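Local coordinates for protein putative glycoside hydrolase (Bacteroides ovatus, PDB 4ONZ) that is a putative glycoside hydrolase of unassigned activity, rich in beta strand with very little helix and consistent with the five-bladed beta-propeller fold of its family, at residues P26-Q31 with M95-N100; D108-Q113 with W157-L162; Y200-G205 with I218-V223; Q235-H240 with L297-K302. All coordinates share one frame; numbering follows the deposited sequence.

Contact 1. Residues P26-Q31 with M95-N100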
# COMPACT_ATOMS: atom_id res chain seq x y z
N PRO A 26 -4.44 -17.52 -6.11
CA PRO A 26 -4.03 -16.57 -5.07
C PRO A 26 -3.20 -17.21 -3.95
O PRO A 26 -3.37 -18.40 -3.67
CB PRO A 26 -5.36 -16.06 -4.51
CG PRO A 26 -6.31 -17.18 -4.75
CD PRO A 26 -5.88 -17.83 -6.04
N VAL A 27 -2.32 -16.43 -3.33
CA VAL A 27 -1.47 -16.93 -2.24
C VAL A 27 -2.11 -16.80 -0.84
O VAL A 27 -1.70 -17.50 0.07
CB VAL A 27 -0.05 -16.31 -2.27
CG1 VAL A 27 0.69 -16.75 -3.53
CG2 VAL A 27 -0.07 -14.80 -2.17
N ILE A 28 -3.09 -15.91 -0.68
CA ILE A 28 -3.81 -15.74 0.59
C ILE A 28 -5.30 -15.58 0.27
O ILE A 28 -5.68 -14.68 -0.47
CB ILE A 28 -3.34 -14.51 1.41
CG1 ILE A 28 -1.83 -14.55 1.66
CG2 ILE A 28 -4.08 -14.45 2.75
CD1 ILE A 28 -1.30 -13.32 2.37
N SER A 29 -6.11 -16.45 0.86
CA SER A 29 -7.56 -16.46 0.66
C SER A 29 -8.27 -16.46 2.02
O SER A 29 -7.67 -16.84 3.03
CB SER A 29 -7.97 -17.69 -0.14
OG SER A 29 -7.42 -17.65 -1.45
N PRO A 30 -9.55 -16.05 2.05
CA PRO A 30 -10.29 -16.02 3.31
C PRO A 30 -10.49 -17.39 3.94
O PRO A 30 -10.50 -18.42 3.25
CB PRO A 30 -11.63 -15.34 2.94
CG PRO A 30 -11.68 -15.29 1.46
CD PRO A 30 -10.26 -15.34 0.97
N GLN A 31 -10.65 -17.38 5.27
CA GLN A 31 -10.83 -18.58 6.09
C GLN A 31 -11.75 -18.22 7.25
O GLN A 31 -11.80 -17.06 7.64
CB GLN A 31 -9.50 -19.01 6.69
CG GLN A 31 -8.40 -19.35 5.71
CD GLN A 31 -7.11 -19.71 6.41
OE1 GLN A 31 -6.88 -19.34 7.56
NE2 GLN A 31 -6.24 -20.42 5.71
N MSE A 95 2.68 -19.43 2.18
CA MSE A 95 2.40 -18.54 3.30
C MSE A 95 2.03 -19.29 4.56
O MSE A 95 1.21 -20.20 4.53
CB MSE A 95 1.19 -17.67 2.93
CG MSE A 95 1.39 -16.79 1.70
SE MSE A 95 2.56 -15.26 2.09
CE MSE A 95 3.40 -15.04 0.34
N LYS A 96 2.67 -18.91 5.67
CA LYS A 96 2.36 -19.47 6.98
C LYS A 96 1.68 -18.33 7.74
O LYS A 96 2.33 -17.31 8.02
CB LYS A 96 3.63 -19.94 7.68
CG LYS A 96 3.45 -20.52 9.07
CD LYS A 96 4.79 -20.94 9.66
CE LYS A 96 4.70 -21.28 11.14
NZ LYS A 96 3.71 -22.36 11.42
N ARG A 97 0.40 -18.49 8.05
CA ARG A 97 -0.39 -17.43 8.68
C ARG A 97 -0.66 -17.65 10.17
O ARG A 97 -0.71 -18.77 10.64
CB ARG A 97 -1.73 -17.32 7.93
CG ARG A 97 -1.54 -16.91 6.48
CD ARG A 97 -2.68 -17.36 5.58
NE ARG A 97 -3.97 -16.74 5.88
CZ ARG A 97 -5.07 -16.96 5.16
NH1 ARG A 97 -5.04 -17.78 4.11
NH2 ARG A 97 -6.20 -16.35 5.48
N LEU A 98 -0.82 -16.54 10.90
CA LEU A 98 -1.15 -16.59 12.32
C LEU A 98 -2.66 -16.61 12.45
O LEU A 98 -3.38 -15.99 11.65
CB LEU A 98 -0.61 -15.36 13.06
CG LEU A 98 0.90 -15.13 13.08
CD1 LEU A 98 1.23 -13.83 13.81
CD2 LEU A 98 1.64 -16.31 13.71
N ASP A 99 -3.15 -17.32 13.46
CA ASP A 99 -4.59 -17.42 13.72
C ASP A 99 -5.21 -16.12 14.24
O ASP A 99 -6.42 -15.94 14.15
CB ASP A 99 -4.89 -18.53 14.72
CG ASP A 99 -4.73 -19.92 14.11
OD1 ASP A 99 -4.57 -20.04 12.87
OD2 ASP A 99 -4.80 -20.89 14.89
N ASN A 100 -4.39 -15.24 14.81
CA ASN A 100 -4.88 -13.95 15.29
C ASN A 100 -4.36 -12.81 14.43
O ASN A 100 -3.22 -12.85 13.97
CB ASN A 100 -4.43 -13.70 16.73
CG ASN A 100 -5.07 -14.66 17.72
OD1 ASN A 100 -5.73 -15.63 17.35
ND2 ASN A 100 -4.85 -14.39 19.00
O HOH W 1 -2.54 -18.70 2.65

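Contact 2. Residues D108-Q113 with W157-L162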
# COMPACT_ATOMS: atom_id res chain seq x y z
N ASP A 108 -7.66 0.58 23.58
CA ASP A 108 -6.52 1.48 23.59
C ASP A 108 -7.00 2.92 23.47
O ASP A 108 -8.21 3.18 23.54
CB ASP A 108 -5.56 1.09 22.45
CG ASP A 108 -6.20 1.17 21.07
OD1 ASP A 108 -7.16 1.97 20.88
OD2 ASP A 108 -5.73 0.45 20.15
N ASN A 109 -6.08 3.85 23.26
CA ASN A 109 -6.42 5.28 23.17
C ASN A 109 -6.66 5.79 21.75
O ASN A 109 -6.51 6.98 21.49
CB ASN A 109 -5.33 6.11 23.86
CG ASN A 109 -5.22 5.79 25.34
OD1 ASN A 109 -6.17 5.31 25.96
ND2 ASN A 109 -4.06 6.08 25.93
N PHE A 110 -7.04 4.89 20.84
CA PHE A 110 -7.27 5.25 19.44
C PHE A 110 -8.65 4.80 18.95
O PHE A 110 -8.88 4.64 17.75
CB PHE A 110 -6.14 4.64 18.59
CG PHE A 110 -4.78 5.03 19.07
CD1 PHE A 110 -4.25 6.27 18.72
CD2 PHE A 110 -4.06 4.21 19.92
CE1 PHE A 110 -3.00 6.65 19.19
CE2 PHE A 110 -2.81 4.59 20.38
CZ PHE A 110 -2.28 5.81 20.02
N LYS A 111 -9.58 4.63 19.89
CA LYS A 111 -10.92 4.16 19.55
C LYS A 111 -11.66 5.17 18.67
O LYS A 111 -12.45 4.79 17.82
CB LYS A 111 -11.74 3.87 20.82
CG LYS A 111 -11.10 2.84 21.74
CD LYS A 111 -12.07 2.43 22.84
CE LYS A 111 -11.39 1.61 23.91
NZ LYS A 111 -10.52 2.45 24.77
N ASP A 112 -11.39 6.45 18.89
CA ASP A 112 -12.02 7.50 18.09
C ASP A 112 -11.67 7.37 16.60
O ASP A 112 -12.45 7.78 15.75
CB ASP A 112 -11.65 8.90 18.60
CG ASP A 112 -10.15 9.16 18.60
OD1 ASP A 112 -9.39 8.28 19.05
OD2 ASP A 112 -9.74 10.25 18.14
N GLN A 113 -10.51 6.78 16.32
CA GLN A 113 -9.97 6.65 14.96
C GLN A 113 -10.35 5.38 14.21
O GLN A 113 -10.64 5.44 13.01
CB GLN A 113 -8.44 6.77 15.02
CG GLN A 113 -8.02 8.16 15.48
CD GLN A 113 -6.59 8.25 15.98
OE1 GLN A 113 -5.72 7.45 15.63
NE2 GLN A 113 -6.34 9.26 16.80
N TRP A 157 2.35 -4.58 17.02
CA TRP A 157 2.28 -3.21 16.47
C TRP A 157 1.83 -2.21 17.50
O TRP A 157 0.91 -2.48 18.26
CB TRP A 157 1.33 -3.17 15.25
CG TRP A 157 1.90 -3.93 14.11
CD1 TRP A 157 1.74 -5.26 13.86
CD2 TRP A 157 2.78 -3.43 13.11
NE1 TRP A 157 2.47 -5.62 12.75
CE2 TRP A 157 3.11 -4.51 12.27
CE3 TRP A 157 3.32 -2.17 12.84
CZ2 TRP A 157 3.98 -4.38 11.18
CZ3 TRP A 157 4.17 -2.03 11.75
CH2 TRP A 157 4.49 -3.12 10.93
N THR A 158 2.48 -1.05 17.51
CA THR A 158 2.12 0.04 18.41
C THR A 158 1.51 1.16 17.57
O THR A 158 2.14 1.64 16.64
CB THR A 158 3.38 0.59 19.13
OG1 THR A 158 4.01 -0.48 19.84
CG2 THR A 158 3.02 1.71 20.10
N LYS A 159 0.26 1.54 17.86
CA LYS A 159 -0.40 2.63 17.12
C LYS A 159 0.19 3.94 17.60
O LYS A 159 0.53 4.06 18.77
CB LYS A 159 -1.91 2.64 17.34
CG LYS A 159 -2.62 1.40 16.82
CD LYS A 159 -4.09 1.37 17.20
CE LYS A 159 -4.74 0.03 16.88
NZ LYS A 159 -6.15 -0.04 17.34
N HIS A 160 0.35 4.91 16.71
CA HIS A 160 0.84 6.23 17.10
C HIS A 160 -0.14 7.35 16.74
O HIS A 160 0.16 8.52 16.95
CB HIS A 160 2.21 6.48 16.48
CG HIS A 160 3.27 5.60 17.04
ND1 HIS A 160 3.92 5.88 18.23
CD2 HIS A 160 3.80 4.45 16.58
CE1 HIS A 160 4.79 4.93 18.48
NE2 HIS A 160 4.74 4.05 17.50
N GLY A 161 -1.31 6.98 16.23
CA GLY A 161 -2.35 7.94 15.90
C GLY A 161 -2.33 8.35 14.44
O GLY A 161 -1.75 7.67 13.61
N LEU A 162 -2.97 9.47 14.13
CA LEU A 162 -3.07 9.91 12.74
C LEU A 162 -1.80 10.55 12.23
O LEU A 162 -1.15 11.30 12.95
CB LEU A 162 -4.23 10.90 12.58
CG LEU A 162 -5.58 10.35 13.03
CD1 LEU A 162 -6.65 11.40 12.82
CD2 LEU A 162 -5.91 9.06 12.29
O HOH W 2 -3.78 11.09 16.48

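Contact 3. Residues Y200-G205 with I218-V223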
# COMPACT_ATOMS: atom_id res chain seq x y z
N TYR A 200 12.34 12.65 6.31
CA TYR A 200 11.68 11.48 5.76
C TYR A 200 10.62 11.98 4.79
O TYR A 200 10.13 13.11 4.90
CB TYR A 200 11.07 10.61 6.85
CG TYR A 200 12.09 9.97 7.75
CD1 TYR A 200 12.91 8.94 7.28
CD2 TYR A 200 12.22 10.35 9.08
CE1 TYR A 200 13.84 8.34 8.10
CE2 TYR A 200 13.16 9.75 9.91
CZ TYR A 200 13.96 8.75 9.42
OH TYR A 200 14.88 8.14 10.23
N PHE A 201 10.28 11.14 3.82
CA PHE A 201 9.39 11.55 2.75
C PHE A 201 8.38 10.49 2.34
O PHE A 201 8.67 9.31 2.39
CB PHE A 201 10.27 11.89 1.54
CG PHE A 201 9.51 12.47 0.39
CD1 PHE A 201 8.84 11.64 -0.50
CD2 PHE A 201 9.44 13.84 0.20
CE1 PHE A 201 8.12 12.18 -1.55
CE2 PHE A 201 8.72 14.38 -0.84
CZ PHE A 201 8.06 13.54 -1.72
N MSE A 202 7.19 10.93 1.94
CA MSE A 202 6.21 9.99 1.41
C MSE A 202 5.30 10.64 0.42
O MSE A 202 5.06 11.85 0.49
CB MSE A 202 5.35 9.32 2.48
CG MSE A 202 4.29 10.21 3.13
SE MSE A 202 3.16 9.14 4.32
CE MSE A 202 1.89 10.51 4.87
N TYR A 203 4.86 9.86 -0.55
CA TYR A 203 3.78 10.27 -1.43
C TYR A 203 2.56 9.71 -0.72
O TYR A 203 2.69 8.78 0.07
CB TYR A 203 3.90 9.66 -2.82
CG TYR A 203 5.14 10.14 -3.52
CD1 TYR A 203 5.21 11.43 -4.02
CD2 TYR A 203 6.27 9.33 -3.62
CE1 TYR A 203 6.36 11.90 -4.63
CE2 TYR A 203 7.42 9.79 -4.23
CZ TYR A 203 7.46 11.08 -4.74
OH TYR A 203 8.61 11.54 -5.35
N TRP A 204 1.40 10.30 -0.96
CA TRP A 204 0.17 9.80 -0.38
C TRP A 204 -1.04 10.30 -1.17
O TRP A 204 -0.95 11.32 -1.87
CB TRP A 204 0.06 10.22 1.10
CG TRP A 204 -0.12 11.71 1.32
CD1 TRP A 204 0.88 12.65 1.47
CD2 TRP A 204 -1.36 12.43 1.42
NE1 TRP A 204 0.33 13.90 1.67
CE2 TRP A 204 -1.04 13.79 1.63
CE3 TRP A 204 -2.71 12.05 1.35
CZ2 TRP A 204 -2.01 14.77 1.75
CZ3 TRP A 204 -3.68 13.04 1.47
CH2 TRP A 204 -3.33 14.39 1.67
N GLY A 205 -2.13 9.57 -1.07
CA GLY A 205 -3.40 9.98 -1.66
C GLY A 205 -4.12 8.96 -2.52
O GLY A 205 -3.52 7.97 -2.97
N ILE A 218 6.37 9.55 12.24
CA ILE A 218 5.09 9.44 12.96
C ILE A 218 4.21 10.66 12.66
O ILE A 218 3.03 10.52 12.33
CB ILE A 218 5.34 9.35 14.48
CG1 ILE A 218 6.33 8.22 14.82
CG2 ILE A 218 4.03 9.15 15.23
CD1 ILE A 218 5.91 6.85 14.33
N ASP A 219 4.77 11.85 12.82
CA ASP A 219 4.05 13.09 12.56
C ASP A 219 4.43 13.57 11.16
O ASP A 219 5.58 13.91 10.91
CB ASP A 219 4.39 14.14 13.62
CG ASP A 219 4.02 13.70 15.02
OD1 ASP A 219 2.82 13.42 15.27
OD2 ASP A 219 4.92 13.63 15.88
N TRP A 220 3.45 13.59 10.26
CA TRP A 220 3.69 13.97 8.87
C TRP A 220 3.09 15.32 8.54
O TRP A 220 2.00 15.68 9.02
CB TRP A 220 3.13 12.89 7.93
CG TRP A 220 3.89 11.60 8.01
CD1 TRP A 220 3.68 10.58 8.88
CD2 TRP A 220 5.01 11.21 7.21
NE1 TRP A 220 4.58 9.57 8.65
CE2 TRP A 220 5.41 9.93 7.63
CE3 TRP A 220 5.72 11.82 6.16
CZ2 TRP A 220 6.48 9.25 7.06
CZ3 TRP A 220 6.78 11.14 5.58
CH2 TRP A 220 7.15 9.86 6.03
N TYR A 221 3.79 16.05 7.67
CA TYR A 221 3.44 17.41 7.27
C TYR A 221 3.14 17.46 5.77
O TYR A 221 4.07 17.42 4.97
CB TYR A 221 4.60 18.36 7.63
CG TYR A 221 4.73 18.52 9.13
CD1 TYR A 221 5.28 17.51 9.91
CD2 TYR A 221 4.26 19.66 9.77
CE1 TYR A 221 5.36 17.64 11.28
CE2 TYR A 221 4.34 19.80 11.14
CZ TYR A 221 4.90 18.79 11.89
OH TYR A 221 4.99 18.90 13.26
N PRO A 222 1.85 17.55 5.40
CA PRO A 222 1.50 17.58 3.99
C PRO A 222 2.14 18.77 3.29
O PRO A 222 2.24 19.86 3.88
CB PRO A 222 -0.02 17.69 4.01
CG PRO A 222 -0.44 17.12 5.32
CD PRO A 222 0.66 17.47 6.27
N VAL A 223 2.58 18.58 2.06
CA VAL A 223 3.24 19.65 1.33
C VAL A 223 2.17 20.55 0.73
O VAL A 223 1.25 20.07 0.06
CB VAL A 223 4.20 19.12 0.25
CG1 VAL A 223 4.87 20.28 -0.49
CG2 VAL A 223 5.26 18.23 0.89

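Contact 4. Residues Q235-H240 with L297-K302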
# COMPACT_ATOMS: atom_id res chain seq x y z
N GLN A 235 -2.83 13.88 -10.97
CA GLN A 235 -4.24 13.67 -10.73
C GLN A 235 -4.81 12.87 -11.89
O GLN A 235 -4.10 12.57 -12.86
CB GLN A 235 -4.96 15.00 -10.49
CG GLN A 235 -4.75 16.05 -11.56
CD GLN A 235 -5.11 17.43 -11.05
OE1 GLN A 235 -4.24 18.25 -10.78
NE2 GLN A 235 -6.40 17.68 -10.84
N PRO A 236 -6.08 12.47 -11.79
CA PRO A 236 -6.69 11.65 -12.83
C PRO A 236 -6.78 12.29 -14.21
O PRO A 236 -6.87 13.52 -14.32
CB PRO A 236 -8.07 11.34 -12.27
CG PRO A 236 -7.87 11.38 -10.80
CD PRO A 236 -6.92 12.50 -10.58
N ARG A 237 -6.76 11.44 -15.23
CA ARG A 237 -6.76 11.85 -16.62
C ARG A 237 -7.85 11.16 -17.41
O ARG A 237 -7.90 9.93 -17.45
CB ARG A 237 -5.45 11.42 -17.27
CG ARG A 237 -4.19 11.94 -16.63
CD ARG A 237 -2.96 11.39 -17.35
NE ARG A 237 -2.73 9.96 -17.11
CZ ARG A 237 -1.70 9.27 -17.59
NH1 ARG A 237 -0.80 9.87 -18.37
NH2 ARG A 237 -1.56 7.98 -17.32
N LYS A 238 -8.69 11.94 -18.09
CA LYS A 238 -9.70 11.35 -18.95
C LYS A 238 -9.00 10.58 -20.07
O LYS A 238 -7.88 10.92 -20.47
CB LYS A 238 -10.65 12.43 -19.50
CG LYS A 238 -9.98 13.50 -20.36
CD LYS A 238 -10.97 14.58 -20.77
CE LYS A 238 -10.26 15.67 -21.59
NZ LYS A 238 -11.18 16.78 -21.96
N GLY A 239 -9.63 9.51 -20.55
CA GLY A 239 -9.08 8.71 -21.64
C GLY A 239 -8.01 7.71 -21.24
O GLY A 239 -7.57 6.91 -22.07
N HIS A 240 -7.57 7.73 -19.97
CA HIS A 240 -6.54 6.81 -19.48
C HIS A 240 -7.08 5.91 -18.38
O HIS A 240 -8.15 6.17 -17.82
CB HIS A 240 -5.32 7.58 -18.95
CG HIS A 240 -4.53 8.27 -20.01
ND1 HIS A 240 -4.89 9.51 -20.51
CD2 HIS A 240 -3.40 7.92 -20.65
CE1 HIS A 240 -4.01 9.87 -21.43
NE2 HIS A 240 -3.10 8.93 -21.53
N LEU A 297 9.08 13.35 -14.10
CA LEU A 297 9.92 13.20 -15.28
C LEU A 297 9.19 12.41 -16.35
O LEU A 297 9.31 12.71 -17.53
CB LEU A 297 11.24 12.49 -14.96
CG LEU A 297 12.19 13.17 -13.99
CD1 LEU A 297 13.47 12.36 -13.87
CD2 LEU A 297 12.48 14.60 -14.42
N ASP A 298 8.43 11.40 -15.93
CA ASP A 298 7.70 10.57 -16.88
C ASP A 298 6.56 9.84 -16.18
O ASP A 298 6.57 9.70 -14.96
CB ASP A 298 8.66 9.57 -17.55
CG ASP A 298 8.19 9.10 -18.93
OD1 ASP A 298 7.03 9.39 -19.34
OD2 ASP A 298 8.99 8.44 -19.62
N ARG A 299 5.61 9.36 -16.97
CA ARG A 299 4.41 8.69 -16.46
C ARG A 299 3.91 7.73 -17.54
O ARG A 299 3.87 8.09 -18.73
CB ARG A 299 3.36 9.76 -16.15
CG ARG A 299 2.08 9.31 -15.48
CD ARG A 299 1.22 10.54 -15.25
NE ARG A 299 -0.10 10.26 -14.70
CZ ARG A 299 -1.00 11.21 -14.44
NH1 ARG A 299 -0.73 12.48 -14.71
NH2 ARG A 299 -2.18 10.89 -13.93
N LEU A 300 3.58 6.50 -17.16
CA LEU A 300 3.06 5.53 -18.13
C LEU A 300 1.67 5.92 -18.62
O LEU A 300 0.81 6.28 -17.83
CB LEU A 300 3.01 4.13 -17.54
CG LEU A 300 4.37 3.54 -17.18
CD1 LEU A 300 4.21 2.17 -16.57
CD2 LEU A 300 5.24 3.47 -18.42
N ASP A 301 1.49 5.86 -19.94
CA ASP A 301 0.20 6.13 -20.55
C ASP A 301 -0.74 4.95 -20.36
O ASP A 301 -1.94 5.14 -20.21
CB ASP A 301 0.34 6.37 -22.06
CG ASP A 301 0.90 7.73 -22.38
OD1 ASP A 301 0.76 8.64 -21.55
OD2 ASP A 301 1.44 7.89 -23.49
N LYS A 302 -0.18 3.75 -20.41
CA LYS A 302 -0.92 2.50 -20.26
C LYS A 302 -0.43 1.81 -19.00
O LYS A 302 0.75 1.94 -18.64
CB LYS A 302 -0.65 1.59 -21.46
CG LYS A 302 -1.12 2.14 -22.80
CD LYS A 302 -2.63 2.20 -22.88
CE LYS A 302 -3.11 2.63 -24.27
NZ LYS A 302 -4.60 2.49 -24.38

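Contact 1. Residues P26-Q31 with M95-N100
Arg-97 and the carbonyl of Ser-29 form the tight end of this contact. Both terminal nitrogens converge on one acceptor: NH1 of Arg-97 lies 3.0 Å and NH2 2.9 Å from O of Ser-29, and the NH2 bond bends to 142° at the hydrogen. The oxygen sits near the guanidinium plane, so this end-on grip leaves both faces of the group to other neighbours. Over the centre of one face is the methyl CG2 of Ile-28, 3.6 Å from CZ of Arg-97. The opposite face carries the amide of Gln-31, which arrives tip to tip and stacks with its plane 18° from that of the guanidinium; NE2 of Gln-31 is 3.3 Å from NH1 of Arg-97, but both are donors and no bond joins them. A bend at chi3 (65°) sets NE of Arg-97 off the line of its methylenes. NE also bonds to Tyr-67, and NH2 makes a salt bridge to Glu-47.

Apolar side-chain packing is looser towards Val-27. The selenomethionine Met-95 crosses Ile-28 at about a right angle, its CG 3.9 Å from CG1 of Ile-28 and 4.3 Å from CB of Val-27, though O of Val-27 approaches CG of Met-95 to 3.6 Å. A water bridges O of Val-27 and the guanidinium, donating to the former and accepting from NH1 of Arg-97, at 3.0 Å from each.

Val-27 and Ile-28 both face Val-345 in a classic beta bulge. The N-terminal loop thus lies between strand 344-350 and 96-97, the outermost strand of a four-stranded antiparallel sheet, consistent with the seam between last and first blades of a closed propeller.

Contact 2. Residues D108-Q113 with W157-L162
Phe-110 and Lys-159 lie side by side with their chains pointing opposite ways, CB of Lys-159 over one face of the ring and the rest of the chain passing its CD2 side. CB of Lys-159 stands 3.9 Å from the ring centroid and 22° off its normal, which meets the geometry of a CH-pi contact, though offset toward the rim on the CD2 and CE2 side. CE1 of Phe-110 also comes 3.4 Å from N of Gly-161.

Beyond the ring, the extended lysine crosses Asp-108 at about a right angle. Its NZ reaches OD2 of Asp-108 at 2.9 Å, on the syn lone pair, in a salt bridge. OD1 of the same carboxylate accepts from N of Phe-110 at 2.9 Å, the donor lying well above the carboxylate plane; this is an Asx turn just ahead of helix 111-114.

Gln-113 crosses Leu-162 at a slant. Its OE1 is 3.4 Å from CA of Gly-161, and a water accepts from N of Leu-162 and, weakly, from NE2 of Gln-113.

The ammonium of Lys-159 has further partners in Asp-114, through a second salt bridge, and in O of Phe-104. Two carboxylates and a carbonyl around one NZ would be expected to stabilise its positive charge, while Asp-108 divides its oxygens between that charge and the turn that leads into the helix.

Contact 3. Residues Y200-G205 with I218-V223
The indole of Trp-220 carries the selenomethionine Met-202 on one face and the backbone of Phe-201 at its edge. Over the six-membered ring, SE of Met-202 is 4.0 Å from the centroid and only 9° off the normal, close to directly above the centre. CG of the same residue makes a CH-pi contact nearer the rim, 3.6 Å from CZ3 of Trp-220, and the terminal CE continues toward the five-membered ring, 3.9 Å from CG of Trp-220. The selenomethionine therefore crosses the indole at a slant, from the six-membered ring toward the five-membered one. Its first torsion, chi1 74°, puts CG between the backbone N and the carbonyl carbon, and the chain is extended beyond that point.

At the edge, near the indole plane, C of Phe-201 lies 3.7 Å from CZ3 of Trp-220. CB of Tyr-200 touches the same end of the ring, 4.1 Å from CH2 of Trp-220, while its phenol leads away. The second aromatic meeting is lighter: CZ2 of Trp-204 is 4.2 Å from CB of Pro-222, the two side chains set askew. Trp-204 also stacks on Tyr-210.

No hydrogen bond links the two segments, which agrees with their places in the sheet. Strand 210-214 runs between them and pairs with both 200-204 and 221-222, so Met-202 and Trp-220 meet across an intervening strand. Met-202 also touches Leu-146 of a neighbouring sheet. Geometrically this is a Met-aromatic contact in the buried layer between a mixed sheet and the neighbouring antiparallel sheet, consistent with packing between blades of a beta-propeller.

Contact 4. Residues Q235-H240 with L297-K302
Arg-237 lies against Arg-299, the two chains pointing opposite ways, and its path can be followed atom by atom. CB points toward the strand segment, and CG then lies 3.5 Å from NH2 of Arg-299. CD comes next, over CZ of that residue. The bend at chi3 (-71°) places NE of Arg-237 3.4 Å from NH2 of Arg-299; both are donors, so this is proximity without a bond. CZ of Arg-237 sits 3.4 Å from NE of Arg-299, and the two guanidinium groups stack with planes 13° apart. CD2 of His-240 covers the opposite face of the Arg-237 group, and at the edge of its own ring this CD2 comes 3.2 Å from O of Asp-301.

At the tip the nitrogens diverge. NH2 of Arg-237 donates to O of Leu-300 at 3.0 Å, nearly in the guanidinium plane and fairly straight (162°). NH1 makes a long salt bridge, 3.7 Å, to OD1 of Asp-301. Arg-299 is held from its own edge, where NH2 donates to O of Gln-235 at 2.8 Å.

Like charges so close call for compensation. Asp-242 probably supplies much of it, with OD1 in a salt bridge to NE of Arg-237 and OD2 in another to NH2 of Arg-299.

The stack lies at the protein surface, between a loop that precedes strand 245-255 and the end of strand 296-299. That strand pairs with 281-288, and Arg-299 reaches back across the sheet to Tyr-263 of strand 258-266 and Thr-246 of strand 245-255.

How the contacts relate
From the N terminus, contact 1 closes a long excursion through the first antiparallel sheet, bringing 26-31 beside edge strand 96-97. Contact 2 follows, fastening the turn before strand 118-126 to 158-162, the outermost strand of the second sheet. Contact 3 closes a short span that holds strand 210-214 within the third, and contact 4 joins a later loop to strand 296-299, which the same extended sheet includes. All four are in series; none nests or crosses. Contacts 2 and 3 touch, CB of His-160 lying 3.5 Å from CG2 of Ile-218, whereas contacts 1 and 4, with centres about 35 Å apart, lie on opposite sides of the chain's centre.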